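PDB 3LMD: geranylgeranyl pyrophosphate synthase from Corynebacterium glutamicum, which probably condenses isopentenyl diphosphate with an allylic diphosphate in a magnesium-dependent reaction, making prenyl diphosphates for isoprenoid biosynthesis. Local coordinates for residues E190-V195 / V264-V269. Numbering follows the deposited sequence.
Sequences EHYTNV and VFTLPV
One face of the phenol ring of Y192 is laid against the start of helix 267-274, a compact example of an aromatic face meeting the N-cap and first residue of a neighbouring helix. The backbone N of L267 sits over that face, 3.5 Å above the ring plane and displaced toward the rim, with Y192 CE1 as its nearest ring atom at 3.6 Å. The L267 side chain continues the contact along the CE2 side: L267 CB lies 3.6 Å from Y192 CE2, and L267 CD1 is 4.0 Å from Y192 CD2, the two side chains crossing at about a right angle. On the CE1 side T266 CA lies obliquely to the ring, 3.8 Å from Y192 CE1, and T266 CB comes equally near that atom. T266 holds the N-cap position without a side-chain capping bond.

The bond from CA to CB of Y192 points toward segment 264-269, and a chi1 of 165°, with CG anti to the backbone N, carries the ring to L267. Its OH is hydrogen-bonded to OD2 of D241, which anchors the far end of the buried ring. D241 belongs to the second aspartate-rich motif (DDIID) of the family and also touches T266; the Y192 hydrogen bond probably helps to position that carboxylate.

In this all-helical prenyl synthase fold, the buried contact joins helix 188-214 to the beginning of helix 267-274, away from the calcium ligands D115, D119, E302 and S305. Helix 219-246 borders both partners, with I238 against Y192 and I245 against T266, while helix 309-328 packs E316 against L267.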
loop_
_atom_site.group_PDB
_atom_site.type_symbol
_atom_site.label_atom_id
_atom_site.label_comp_id
_atom_site.label_asym_id
_atom_site.label_seq_id
_atom_site.Cartn_x
_atom_site.Cartn_y
_atom_site.Cartn_z
ATOM N N GLU A 190 0.393 13.285 25.054
ATOM C CA GLU A 190 -0.216 13.667 23.766
ATOM C C GLU A 190 0.280 12.769 22.625
ATOM O O GLU A 190 -0.498 12.368 21.751
ATOM C CB GLU A 190 0.103 15.130 23.430
ATOM C CG GLU A 190 -0.543 16.122 24.374
ATOM C CD GLU A 190 -0.361 17.572 23.931
ATOM O OE1 GLU A 190 0.375 17.823 22.952
ATOM O OE2 GLU A 190 -0.960 18.463 24.570
ATOM N N HIS A 191 1.582 12.492 22.606
ATOM C CA HIS A 191 2.156 11.582 21.617
ATOM C C HIS A 191 1.506 10.203 21.701
ATOM O O HIS A 191 1.073 9.640 20.698
ATOM C CB HIS A 191 3.673 11.443 21.834
ATOM C CG HIS A 191 4.323 10.421 20.955
ATOM N ND1 HIS A 191 4.515 10.616 19.601
ATOM C CD2 HIS A 191 4.819 9.190 21.232
ATOM C CE1 HIS A 191 5.119 9.559 19.089
ATOM N NE2 HIS A 191 5.324 8.682 20.060
ATOM N N TYR A 192 1.462 9.648 22.909
ATOM C CA TYR A 192 0.900 8.340 23.121
ATOM C C TYR A 192 -0.539 8.348 22.652
ATOM O O TYR A 192 -0.964 7.446 21.968
ATOM C CB TYR A 192 0.959 7.968 24.615
ATOM C CG TYR A 192 0.099 6.785 25.026
ATOM C CD1 TYR A 192 0.624 5.504 25.064
ATOM C CD2 TYR A 192 -1.217 6.973 25.461
ATOM C CE1 TYR A 192 -0.149 4.418 25.460
ATOM C CE2 TYR A 192 -2.007 5.908 25.849
ATOM C CZ TYR A 192 -1.462 4.630 25.866
ATOM O OH TYR A 192 -2.232 3.555 26.262
ATOM N N THR A 193 -1.283 9.375 23.030
ATOM C CA THR A 193 -2.708 9.450 22.687
ATOM C C THR A 193 -2.905 9.517 21.169
ATOM O O THR A 193 -3.792 8.834 20.616
ATOM C CB THR A 193 -3.391 10.661 23.344
ATOM O OG1 THR A 193 -3.351 10.498 24.761
ATOM C CG2 THR A 193 -4.873 10.776 22.892
ATOM N N ASN A 194 -2.091 10.326 20.504
ATOM C CA ASN A 194 -2.165 10.475 19.038
ATOM C C ASN A 194 -1.826 9.185 18.324
ATOM O O ASN A 194 -2.481 8.816 17.362
ATOM C CB ASN A 194 -1.206 11.568 18.548
ATOM C CG ASN A 194 -1.670 12.959 18.916
ATOM O OD1 ASN A 194 -2.847 13.195 19.073
ATOM N ND2 ASN A 194 -0.740 13.876 19.061
ATOM N N VAL A 195 -0.777 8.501 18.784
ATOM C CA VAL A 195 -0.442 7.212 18.209
ATOM C C VAL A 195 -1.607 6.215 18.267
ATOM O O VAL A 195 -1.929 5.599 17.248
ATOM C CB VAL A 195 0.816 6.602 18.826
ATOM C CG1 VAL A 195 0.981 5.153 18.323
ATOM C CG2 VAL A 195 2.056 7.457 18.440
ATOM N N VAL A 264 9.135 0.811 25.771
ATOM C CA VAL A 264 7.803 1.353 25.435
ATOM C C VAL A 264 7.043 1.720 26.736
ATOM O O VAL A 264 6.610 0.833 27.471
ATOM C CB VAL A 264 6.961 0.342 24.605
ATOM C CG1 VAL A 264 5.610 0.920 24.266
ATOM C CG2 VAL A 264 7.703 -0.069 23.317
ATOM N N PHE A 265 6.924 3.015 27.014
ATOM C CA PHE A 265 6.254 3.504 28.224
ATOM C C PHE A 265 4.833 3.951 27.881
ATOM O O PHE A 265 4.643 4.984 27.263
ATOM C CB PHE A 265 6.999 4.700 28.817
ATOM C CG PHE A 265 8.463 4.459 29.020
ATOM C CD1 PHE A 265 8.916 3.229 29.469
ATOM C CD2 PHE A 265 9.376 5.466 28.767
ATOM C CE1 PHE A 265 10.275 2.998 29.648
ATOM C CE2 PHE A 265 10.725 5.259 28.954
ATOM C CZ PHE A 265 11.180 4.024 29.387
ATOM N N THR A 266 3.856 3.173 28.313
ATOM C CA THR A 266 2.454 3.478 28.032
ATOM C C THR A 266 1.842 4.427 29.084
ATOM O O THR A 266 2.501 4.836 30.029
ATOM C CB THR A 266 1.674 2.172 27.973
ATOM O OG1 THR A 266 1.789 1.513 29.242
ATOM C CG2 THR A 266 2.303 1.239 26.883
ATOM N N LEU A 267 0.568 4.757 28.926
ATOM C CA LEU A 267 -0.047 5.817 29.713
ATOM C C LEU A 267 0.203 5.785 31.225
ATOM O O LEU A 267 0.541 6.811 31.791
ATOM C CB LEU A 267 -1.557 5.838 29.467
ATOM C CG LEU A 267 -2.296 7.097 29.871
ATOM C CD1 LEU A 267 -1.610 8.319 29.223
ATOM C CD2 LEU A 267 -3.771 6.960 29.383
ATOM N N PRO A 268 -0.016 4.638 31.896
ATOM C CA PRO A 268 0.219 4.699 33.358
ATOM C C PRO A 268 1.662 5.074 33.717
ATOM O O PRO A 268 1.912 5.720 34.742
ATOM C CB PRO A 268 -0.026 3.267 33.821
ATOM C CG PRO A 268 -0.774 2.584 32.683
ATOM C CD PRO A 268 -0.426 3.301 31.442
ATOM N N VAL A 269 2.613 4.624 32.909
ATOM C CA VAL A 269 4.012 4.921 33.159
ATOM C C VAL A 269 4.282 6.385 32.919
ATOM O O VAL A 269 5.012 7.020 33.682
ATOM C CB VAL A 269 4.976 4.079 32.240
ATOM C CG1 VAL A 269 6.470 4.338 32.646
ATOM C CG2 VAL A 269 4.638 2.629 32.319
#